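Local atomic coordinates of oligogalacturonate lyase (Yersinia enterocolitica subsp. enterocolitica, PDB entry 3PE7), a protein that cleaves short, pectin-derived oligogalacturonates by beta-elimination in the cytoplasm, using a seven-bladed beta-propeller that binds manganese and calcium ions. Residues D30-R35 with G373-Y378; V214-W219 with M228-T233; H338-K343 with F367-H372. One frame throughout, in Å; residues are numbered along the deposited sequence.

Contact 1 of 3, residues D30-R35 with G373-Y378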
loop_
_atom_site.group_PDB
_atom_site.type_symbol
_atom_site.label_atom_id
_atom_site.label_comp_id
_atom_site.label_asym_id
_atom_site.label_seq_id
_atom_site.Cartn_x
_atom_site.Cartn_y
_atom_site.Cartn_z
ATOM N N ASP A 30 -13.335 14.681 -13.175
ATOM C CA ASP A 30 -13.709 14.178 -14.495
ATOM C C ASP A 30 -12.577 13.357 -15.110
ATOM O O ASP A 30 -12.706 12.876 -16.246
ATOM C CB ASP A 30 -14.126 15.315 -15.446
ATOM C CG ASP A 30 -12.967 16.181 -15.857
ATOM O OD1 ASP A 30 -12.159 16.590 -14.990
ATOM O OD2 ASP A 30 -12.834 16.433 -17.073
ATOM N N VAL A 31 -11.463 13.197 -14.386
ATOM C CA VAL A 31 -10.369 12.305 -14.813
ATOM C C VAL A 31 -10.046 11.360 -13.648
ATOM O O VAL A 31 -9.841 11.820 -12.527
ATOM C CB VAL A 31 -9.104 13.106 -15.201
ATOM C CG1 VAL A 31 -7.941 12.156 -15.599
ATOM C CG2 VAL A 31 -9.456 14.103 -16.293
ATOM N N THR A 32 -9.991 10.058 -13.913
ATOM C CA THR A 32 -9.637 9.108 -12.854
ATOM C C THR A 32 -8.194 9.301 -12.413
ATOM O O THR A 32 -7.269 9.163 -13.210
ATOM C CB THR A 32 -9.879 7.650 -13.312
ATOM O OG1 THR A 32 -11.285 7.475 -13.508
ATOM C CG2 THR A 32 -9.355 6.637 -12.279
ATOM N N CYS A 33 -8.019 9.664 -11.138
ATOM C CA CYS A 33 -6.692 9.774 -10.521
ATOM C C CYS A 33 -6.743 9.076 -9.166
ATOM O O CYS A 33 -7.769 9.093 -8.475
ATOM C CB CYS A 33 -6.305 11.242 -10.302
ATOM S SG CYS A 33 -6.200 12.210 -11.838
ATOM N N HIS A 34 -5.645 8.459 -8.774
ATOM C CA HIS A 34 -5.645 7.765 -7.493
ATOM C C HIS A 34 -4.265 7.774 -6.875
ATOM O O HIS A 34 -3.255 7.876 -7.570
ATOM C CB HIS A 34 -6.098 6.302 -7.666
ATOM C CG HIS A 34 -5.134 5.492 -8.470
ATOM N ND1 HIS A 34 -4.051 4.852 -7.901
ATOM C CD2 HIS A 34 -5.035 5.293 -9.806
ATOM C CE1 HIS A 34 -3.361 4.241 -8.855
ATOM N NE2 HIS A 34 -3.929 4.505 -10.019
ATOM N N ARG A 35 -4.226 7.665 -5.551
ATOM C CA ARG A 35 -2.940 7.549 -4.867
ATOM C C ARG A 35 -2.383 6.130 -4.981
ATOM O O ARG A 35 -3.112 5.201 -5.335
ATOM C CB ARG A 35 -3.129 7.963 -3.409
ATOM C CG ARG A 35 -3.829 6.882 -2.638
ATOM C CD ARG A 35 -2.705 6.074 -1.960
ATOM N NE ARG A 35 -2.544 6.738 -0.728
ATOM C CZ ARG A 35 -1.475 6.916 0.035
ATOM N NH1 ARG A 35 -0.235 6.464 -0.226
ATOM N NH2 ARG A 35 -1.716 7.614 1.123
ATOM N N GLY A 373 -17.239 12.141 -8.358
ATOM C CA GLY A 373 -17.371 11.638 -9.724
ATOM C C GLY A 373 -16.460 10.451 -9.952
ATOM O O GLY A 373 -16.784 9.325 -9.590
ATOM N N LYS A 374 -15.299 10.708 -10.531
ATOM C CA LYS A 374 -14.310 9.653 -10.696
ATOM C C LYS A 374 -13.364 9.716 -9.495
ATOM O O LYS A 374 -13.367 10.709 -8.764
ATOM C CB LYS A 374 -13.565 9.842 -12.016
ATOM C CG LYS A 374 -14.485 9.694 -13.243
ATOM C CD LYS A 374 -13.745 10.092 -14.492
ATOM C CE LYS A 374 -14.612 9.953 -15.726
ATOM N NZ LYS A 374 -13.829 10.444 -16.901
ATOM N N PRO A 375 -12.545 8.669 -9.303
ATOM C CA PRO A 375 -11.501 8.721 -8.275
ATOM C C PRO A 375 -10.649 9.999 -8.352
ATOM O O PRO A 375 -10.252 10.433 -9.442
ATOM C CB PRO A 375 -10.645 7.500 -8.592
ATOM C CG PRO A 375 -11.644 6.525 -9.184
ATOM C CD PRO A 375 -12.538 7.384 -10.031
ATOM N N ALA A 376 -10.394 10.594 -7.190
ATOM C CA ALA A 376 -9.571 11.801 -7.087
ATOM C C ALA A 376 -8.749 11.721 -5.801
ATOM O O ALA A 376 -9.037 10.902 -4.918
ATOM C CB ALA A 376 -10.470 13.087 -7.096
ATOM N N LEU A 377 -7.737 12.571 -5.705
ATOM C CA LEU A 377 -6.886 12.653 -4.520
ATOM C C LEU A 377 -7.316 13.800 -3.611
ATOM O O LEU A 377 -7.659 14.893 -4.071
ATOM C CB LEU A 377 -5.408 12.829 -4.916
ATOM C CG LEU A 377 -4.697 11.521 -5.328
ATOM C CD1 LEU A 377 -5.028 11.158 -6.770
ATOM C CD2 LEU A 377 -3.204 11.634 -5.114
ATOM N N TYR A 378 -7.286 13.529 -2.309
ATOM C CA TYR A 378 -7.685 14.487 -1.267
ATOM C C TYR A 378 -6.666 14.519 -0.148
ATOM O O TYR A 378 -6.067 13.490 0.202
ATOM C CB TYR A 378 -9.032 14.088 -0.639
ATOM C CG TYR A 378 -10.147 14.031 -1.632
ATOM C CD1 TYR A 378 -10.308 12.909 -2.461
ATOM C CD2 TYR A 378 -11.023 15.111 -1.786
ATOM C CE1 TYR A 378 -11.326 12.857 -3.416
ATOM C CE2 TYR A 378 -12.049 15.072 -2.746
ATOM C CZ TYR A 378 -12.182 13.925 -3.544
ATOM O OH TYR A 378 -13.173 13.870 -4.476
HETATM O O HOH W 1 -10.805 9.025 -16.839
#
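Leu377 drives its branched end against the backbone of Cys33, His34 and Arg35, at a place where two neighbouring blades of the seven-bladed beta-propeller meet. Strand 33-34 is an outer strand of one sheet, while strand 376-381 belongs to the sheet that carries the C-terminal strands.

The tight part is the apolar middle. In Leu377, chi1 (-80°) sets CG anti to the carbonyl carbon and chi2 (81°) sets CD1, which comes within 3.4 Å of His34 N and also meets Cys33 CB. Leu377 CD2 reaches Arg35 CB at 4.0 Å. From strand 49-54, Leu50 and Phe52 close on the same leucine, so it is buried between the blades. A single direct backbone bond joins the two segments here: Cys33 N donates to Pro375 O at 2.9 Å, almost straight at 173°. The puckered ring of Pro375 packs next to it, its CG and CD against the Thr32 methyl CG2 and its CB 3.3 Å from Cys33 O.

At the Arg35 end the contact comes near the manganese site. The Arg35 side chain turns away from Leu377 and lies about 4 Å from that of His355, a manganese ligand; Arg35 NH2 bonds to Ser357 OG and Leu366 O. His34 likewise points away from strand 376-381, with NE2 bonded to Thr83 OG1.

The other end is looser and open to solvent, for Asp30 and Lys374 are both exposed. The Lys374 chain, extended beyond CG, crosses Thr32 at about a right angle, and its CB lies 3.6 Å from Thr32 OG1. A water accepts from Thr32 N and, weakly, from Lys374 NZ. Lys374 finishes on the backbone: NZ donates to Asp30 O at 2.8 Å, approaching from above the carbonyl plane.

Contact 2 of 3, residues V214-W219 with M228-T233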
loop_
_atom_site.group_PDB
_atom_site.type_symbol
_atom_site.label_atom_id
_atom_site.label_comp_id
_atom_site.label_asym_id
_atom_site.label_seq_id
_atom_site.Cartn_x
_atom_site.Cartn_y
_atom_site.Cartn_z
ATOM N N VAL A 214 -6.750 -19.844 6.423
ATOM C CA VAL A 214 -5.294 -19.949 6.435
ATOM C C VAL A 214 -4.802 -20.457 7.795
ATOM O O VAL A 214 -5.334 -20.065 8.838
ATOM C CB VAL A 214 -4.587 -18.623 6.017
ATOM C CG1 VAL A 214 -4.912 -18.287 4.567
ATOM C CG2 VAL A 214 -4.969 -17.446 6.934
ATOM N N ASP A 215 -3.812 -21.348 7.761
ATOM C CA ASP A 215 -3.136 -21.841 8.966
ATOM C C ASP A 215 -2.667 -20.683 9.868
ATOM O O ASP A 215 -2.962 -20.641 11.067
ATOM C CB ASP A 215 -1.978 -22.808 8.605
ATOM C CG ASP A 215 -0.866 -22.162 7.726
ATOM O OD1 ASP A 215 0.263 -22.714 7.725
ATOM O OD2 ASP A 215 -1.078 -21.135 7.037
ATOM N N ALA A 216 -1.963 -19.736 9.266
ATOM C CA ALA A 216 -1.539 -18.518 9.942
ATOM C C ALA A 216 -1.262 -17.490 8.875
ATOM O O ALA A 216 -0.655 -17.790 7.841
ATOM C CB ALA A 216 -0.290 -18.760 10.794
ATOM N N ARG A 217 -1.730 -16.274 9.121
ATOM C CA ARG A 217 -1.583 -15.204 8.173
ATOM C C ARG A 217 -0.127 -14.771 8.046
ATOM O O ARG A 217 0.413 -14.743 6.960
ATOM C CB ARG A 217 -2.418 -14.012 8.623
ATOM C CG ARG A 217 -3.167 -13.350 7.534
ATOM C CD ARG A 217 -2.374 -12.400 6.698
ATOM N NE ARG A 217 -2.924 -12.488 5.370
ATOM C CZ ARG A 217 -2.884 -11.556 4.425
ATOM N NH1 ARG A 217 -2.286 -10.390 4.616
ATOM N NH2 ARG A 217 -3.450 -11.822 3.263
ATOM N N MET A 218 0.502 -14.445 9.172
ATOM C CA MET A 218 1.723 -13.645 9.169
ATOM C C MET A 218 2.961 -14.471 9.509
ATOM O O MET A 218 2.977 -15.214 10.489
ATOM C CB MET A 218 1.608 -12.488 10.172
ATOM C CG MET A 218 0.502 -11.475 9.880
ATOM S SD MET A 218 0.182 -10.437 11.345
ATOM C CE MET A 218 1.552 -9.332 11.321
ATOM N N TRP A 219 3.990 -14.295 8.689
ATOM C CA TRP A 219 5.250 -15.026 8.813
ATOM C C TRP A 219 6.443 -14.093 8.710
ATOM O O TRP A 219 6.360 -13.004 8.129
ATOM C CB TRP A 219 5.343 -16.092 7.708
ATOM C CG TRP A 219 4.267 -17.122 7.865
ATOM C CD1 TRP A 219 2.950 -16.979 7.533
ATOM C CD2 TRP A 219 4.397 -18.430 8.444
ATOM N NE1 TRP A 219 2.260 -18.119 7.845
ATOM C CE2 TRP A 219 3.121 -19.026 8.404
ATOM C CE3 TRP A 219 5.478 -19.165 8.974
ATOM C CZ2 TRP A 219 2.875 -20.324 8.887
ATOM C CZ3 TRP A 219 5.232 -20.471 9.453
ATOM C CH2 TRP A 219 3.940 -21.025 9.399
ATOM N N MET A 228 12.377 -19.578 9.189
ATOM C CA MET A 228 10.997 -19.242 8.878
ATOM C C MET A 228 10.126 -19.504 10.104
ATOM O O MET A 228 10.126 -20.607 10.654
ATOM C CB MET A 228 10.515 -20.033 7.655
ATOM C CG MET A 228 9.101 -19.677 7.218
ATOM S SD MET A 228 8.552 -20.611 5.775
ATOM C CE MET A 228 8.528 -22.279 6.433
ATOM N N ARG A 229 9.393 -18.485 10.544
ATOM C CA ARG A 229 8.576 -18.604 11.745
ATOM C C ARG A 229 7.312 -17.762 11.642
ATOM O O ARG A 229 7.314 -16.721 11.020
ATOM C CB ARG A 229 9.377 -18.231 13.004
ATOM C CG ARG A 229 9.716 -16.738 13.194
ATOM C CD ARG A 229 10.992 -16.371 12.472
ATOM N NE ARG A 229 11.576 -15.094 12.894
ATOM C CZ ARG A 229 12.479 -14.422 12.185
ATOM N NH1 ARG A 229 12.960 -13.270 12.640
ATOM N NH2 ARG A 229 12.897 -14.891 11.011
ATOM N N LYS A 230 6.240 -18.220 12.271
ATOM C CA LYS A 230 5.033 -17.409 12.320
ATOM C C LYS A 230 5.156 -16.289 13.343
ATOM O O LYS A 230 5.803 -16.435 14.392
ATOM C CB LYS A 230 3.773 -18.254 12.547
ATOM C CG LYS A 230 3.748 -19.140 13.745
ATOM C CD LYS A 230 2.425 -19.937 13.805
ATOM C CE LYS A 230 2.209 -20.823 12.599
ATOM N NZ LYS A 230 1.088 -21.787 12.854
ATOM N N VAL A 231 4.534 -15.161 13.021
ATOM C CA VAL A 231 4.485 -14.008 13.924
ATOM C C VAL A 231 3.675 -14.357 15.175
ATOM O O VAL A 231 4.041 -13.987 16.300
ATOM C CB VAL A 231 3.908 -12.777 13.171
ATOM C CG1 VAL A 231 3.547 -11.636 14.144
ATOM C CG2 VAL A 231 4.892 -12.307 12.107
ATOM N N LYS A 232 2.588 -15.098 14.986
ATOM C CA LYS A 232 1.808 -15.591 16.116
ATOM C C LYS A 232 1.075 -16.869 15.744
ATOM O O LYS A 232 0.882 -17.158 14.560
ATOM C CB LYS A 232 0.812 -14.533 16.608
ATOM C CG LYS A 232 -0.484 -14.453 15.804
ATOM C CD LYS A 232 -1.361 -13.311 16.263
ATOM C CE LYS A 232 -1.921 -13.552 17.664
ATOM N NZ LYS A 232 -2.775 -12.378 18.096
ATOM N N THR A 233 0.690 -17.625 16.766
ATOM C CA THR A 233 -0.294 -18.679 16.607
ATOM C C THR A 233 -1.672 -18.047 16.802
ATOM O O THR A 233 -1.943 -17.428 17.838
ATOM C CB THR A 233 -0.074 -19.804 17.618
ATOM O OG1 THR A 233 1.237 -20.346 17.423
ATOM C CG2 THR A 233 -1.111 -20.910 17.427
HETATM O O HOH W 2 -1.927 -20.304 13.613
HETATM O O HOH W 3 1.124 -15.458 12.410
#
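Trp219 and Lys230 face each other as an antiparallel non-hydrogen-bonded pair in the hairpin of strands 218-222 and 229-230, at the outer edge of a propeller blade. A CH-pi contact joins the two side chains, which lie side by side and point the same way, with Lys230 CB 3.9 Å from the centroid of the Trp219 six-membered ring, only 5° off its normal. The bend at chi3 (60°) brings Lys230 CE to 3.6 Å from Trp219 CH2 and 3.7 Å from Ala216 CB. Met228 adds a looser, oblique Met-aromatic contact, its SD 5.5 Å from the same centroid.

Apolar packing continues where Met218 CB meets Val231 CB, and both side chains touch Leu252 of the next blade.

Polar bonds fix the frame. Val231 N donates to Met218 O at 3.0 Å; a water also donates to that oxygen and accepts from Lys232 N. In the ring plane, Trp219 NE1 donates to Ala216 O, which holds the indole's rotation.

Together these leave the lysine's aliphatic carbons on the indole while NZ, weakly bonded to a water, runs past the ring; this side-chain contact therefore rests mainly on CH-pi and dispersion, for Asp215 OD1 stays 5.3 Å from Lys230 NZ.

Contact 3 of 3, residues H338-K343 with F367-H372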
loop_
_atom_site.group_PDB
_atom_site.type_symbol
_atom_site.label_atom_id
_atom_site.label_comp_id
_atom_site.label_asym_id
_atom_site.label_seq_id
_atom_site.Cartn_x
_atom_site.Cartn_y
_atom_site.Cartn_z
ATOM N N HIS A 338 -14.187 10.012 4.055
ATOM C CA HIS A 338 -13.681 9.652 2.724
ATOM C C HIS A 338 -14.825 9.589 1.691
ATOM O O HIS A 338 -14.642 9.985 0.524
ATOM C CB HIS A 338 -12.830 8.358 2.758
ATOM C CG HIS A 338 -13.594 7.115 3.105
ATOM N ND1 HIS A 338 -13.392 6.412 4.272
ATOM C CD2 HIS A 338 -14.525 6.424 2.409
ATOM C CE1 HIS A 338 -14.199 5.363 4.301
ATOM N NE2 HIS A 338 -14.895 5.348 3.173
ATOM N N ASP A 339 -16.000 9.116 2.117
ATOM C CA ASP A 339 -17.183 9.017 1.224
ATOM C C ASP A 339 -16.955 8.227 -0.075
ATOM O O ASP A 339 -17.635 8.473 -1.086
ATOM C CB ASP A 339 -17.734 10.416 0.874
ATOM C CG ASP A 339 -18.743 10.928 1.876
ATOM O OD1 ASP A 339 -19.541 10.115 2.412
ATOM O OD2 ASP A 339 -18.746 12.157 2.109
ATOM N N THR A 340 -16.023 7.281 -0.073
ATOM C CA THR A 340 -15.829 6.466 -1.279
ATOM C C THR A 340 -16.997 5.509 -1.492
ATOM O O THR A 340 -17.644 5.090 -0.527
ATOM C CB THR A 340 -14.464 5.731 -1.313
ATOM O OG1 THR A 340 -14.154 5.437 -2.671
ATOM C CG2 THR A 340 -14.492 4.426 -0.527
ATOM N N SER A 341 -17.254 5.182 -2.753
ATOM C CA SER A 341 -18.333 4.255 -3.130
ATOM C C SER A 341 -17.870 2.806 -3.090
ATOM O O SER A 341 -18.704 1.884 -3.072
ATOM C CB SER A 341 -18.835 4.567 -4.549
ATOM O OG SER A 341 -17.897 4.094 -5.509
ATOM N N TRP A 342 -16.543 2.625 -3.114
ATOM C CA TRP A 342 -15.899 1.312 -3.246
ATOM C C TRP A 342 -16.123 0.630 -4.600
ATOM O O TRP A 342 -15.783 -0.557 -4.773
ATOM C CB TRP A 342 -16.321 0.382 -2.102
ATOM C CG TRP A 342 -16.038 0.949 -0.737
ATOM C CD1 TRP A 342 -16.929 1.592 0.087
ATOM C CD2 TRP A 342 -14.793 0.900 -0.022
ATOM N NE1 TRP A 342 -16.319 1.958 1.258
ATOM C CE2 TRP A 342 -15.008 1.536 1.226
ATOM C CE3 TRP A 342 -13.517 0.394 -0.318
ATOM C CZ2 TRP A 342 -13.990 1.691 2.174
ATOM C CZ3 TRP A 342 -12.503 0.545 0.639
ATOM C CH2 TRP A 342 -12.751 1.193 1.860
ATOM N N LYS A 343 -16.663 1.379 -5.569
ATOM C CA LYS A 343 -17.015 0.791 -6.865
ATOM C C LYS A 343 -15.758 0.489 -7.659
ATOM O O LYS A 343 -14.687 1.078 -7.436
ATOM C CB LYS A 343 -17.920 1.740 -7.676
ATOM C CG LYS A 343 -19.368 1.749 -7.185
ATOM C CD LYS A 343 -20.185 2.860 -7.840
ATOM C CE LYS A 343 -21.612 2.851 -7.304
ATOM N NZ LYS A 343 -22.471 3.923 -7.908
ATOM N N PHE A 367 -5.680 10.573 0.720
ATOM C CA PHE A 367 -6.536 9.425 0.379
ATOM C C PHE A 367 -7.190 9.604 -0.977
ATOM O O PHE A 367 -7.279 10.726 -1.484
ATOM C CB PHE A 367 -7.605 9.185 1.471
ATOM C CG PHE A 367 -8.574 10.321 1.652
ATOM C CD1 PHE A 367 -9.836 10.252 1.064
ATOM C CD2 PHE A 367 -8.246 11.449 2.422
ATOM C CE1 PHE A 367 -10.760 11.296 1.237
ATOM C CE2 PHE A 367 -9.168 12.500 2.596
ATOM C CZ PHE A 367 -10.424 12.417 2.008
ATOM N N THR A 368 -7.644 8.494 -1.558
ATOM C CA THR A 368 -8.502 8.526 -2.770
ATOM C C THR A 368 -9.994 8.423 -2.407
ATOM O O THR A 368 -10.377 7.706 -1.483
ATOM C CB THR A 368 -8.177 7.344 -3.731
ATOM O OG1 THR A 368 -6.783 7.286 -4.012
ATOM C CG2 THR A 368 -8.918 7.473 -5.055
ATOM N N SER A 369 -10.828 9.119 -3.175
ATOM C CA SER A 369 -12.272 8.868 -3.146
ATOM C C SER A 369 -12.869 9.252 -4.492
ATOM O O SER A 369 -12.330 10.103 -5.187
ATOM C CB SER A 369 -12.932 9.698 -2.051
ATOM O OG SER A 369 -14.334 9.451 -2.046
ATOM N N ASP A 370 -13.988 8.598 -4.842
ATOM C CA ASP A 370 -14.785 8.982 -6.000
ATOM C C ASP A 370 -16.050 9.755 -5.633
ATOM O O ASP A 370 -16.984 9.822 -6.436
ATOM C CB ASP A 370 -15.155 7.737 -6.830
ATOM C CG ASP A 370 -16.136 6.823 -6.119
ATOM O OD1 ASP A 370 -16.731 5.971 -6.810
ATOM O OD2 ASP A 370 -16.306 6.938 -4.889
ATOM N N VAL A 371 -16.086 10.328 -4.424
ATOM C CA VAL A 371 -17.240 11.092 -3.944
ATOM C C VAL A 371 -17.758 12.144 -4.942
ATOM O O VAL A 371 -18.971 12.370 -5.019
ATOM C CB VAL A 371 -16.958 11.742 -2.548
ATOM C CG1 VAL A 371 -15.749 12.684 -2.596
ATOM C CG2 VAL A 371 -18.204 12.453 -1.989
ATOM N N HIS A 372 -16.859 12.753 -5.709
ATOM C CA HIS A 372 -17.250 13.833 -6.617
ATOM C C HIS A 372 -17.322 13.442 -8.089
ATOM O O HIS A 372 -17.447 14.315 -8.963
ATOM C CB HIS A 372 -16.330 15.041 -6.406
ATOM C CG HIS A 372 -16.345 15.551 -5.001
ATOM N ND1 HIS A 372 -15.190 15.811 -4.292
ATOM C CD2 HIS A 372 -17.374 15.810 -4.159
ATOM C CE1 HIS A 372 -15.508 16.229 -3.079
ATOM N NE2 HIS A 372 -16.827 16.235 -2.971
HETATM O O HOH W 4 -18.629 8.040 -3.716
#
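Asp370 turns its carboxylate onto Ser341 so that both oxygens are used, tying the loop 338-343 to the end of strand 364-369 in the sheet of the propeller that carries the C-terminal strands. CG of Asp370 sits between its own backbone N and carbonyl carbon (chi1 69°), which brings the carboxylate round to the loop. Ser341 OG then donates to the syn lone pair of Asp370 OD1 at 2.6 Å, and Ser341 N to Asp370 OD2 at 2.9 Å, from the syn side and 16° out of the carboxylate plane. The hydroxyl also accepts from Lys343 N, closing an ST turn, so it is gripped from two sides. Lys343 NZ, 6.2 Å from Asp370 OD1, may add a mild electrostatic pull on the acid.

Thr340 crosses Asp370 at about a right angle, and its OG1 bonds to Thr352 O, in the loop that supplies the manganese ligands Gln350 and His353. The side chain of Thr340 lies about 7 Å from that of His353.

Farther along, the contact becomes apolar. Val371 crosses Asp339 obliquely and sets CG2 3.5 Å from Asp339 CB, while the Asp339 carboxylate makes a salt bridge to Arg337. His338 CA and CB meet Phe367 CE1 obliquely, CA at 3.7 Å, and Leu322 touches both side chains.

Between these two regions stands Ser369, with OG anti to its backbone N. That hydroxyl accepts from Val371 N in a second ST turn and donates to His338 O at 2.6 Å, tilted 29° from the carbonyl plane.

Overall arrangement
Contacts 1 and 3 are neighbours, their centres about 8 Å apart, and share one sheet: strands 364-369 and 376-381 are adjacent in it, joined by backbone bonds from Ala376 N to Ser369 O and from Tyr378 N to Phe367 O. Contact 2 lies across the chain's centre from contact 1, about 36 Å away between centres, and about 33 Å from contact 3. In sequence, contact 1 pairs the N-terminal region with the C-terminal one and spans the other two, contact 2 closing before contact 3 opens. Contact 1 thus probably helps close the propeller ring, contact 3 anchors a loop near the manganese site, and contact 2 stays local to one hairpin.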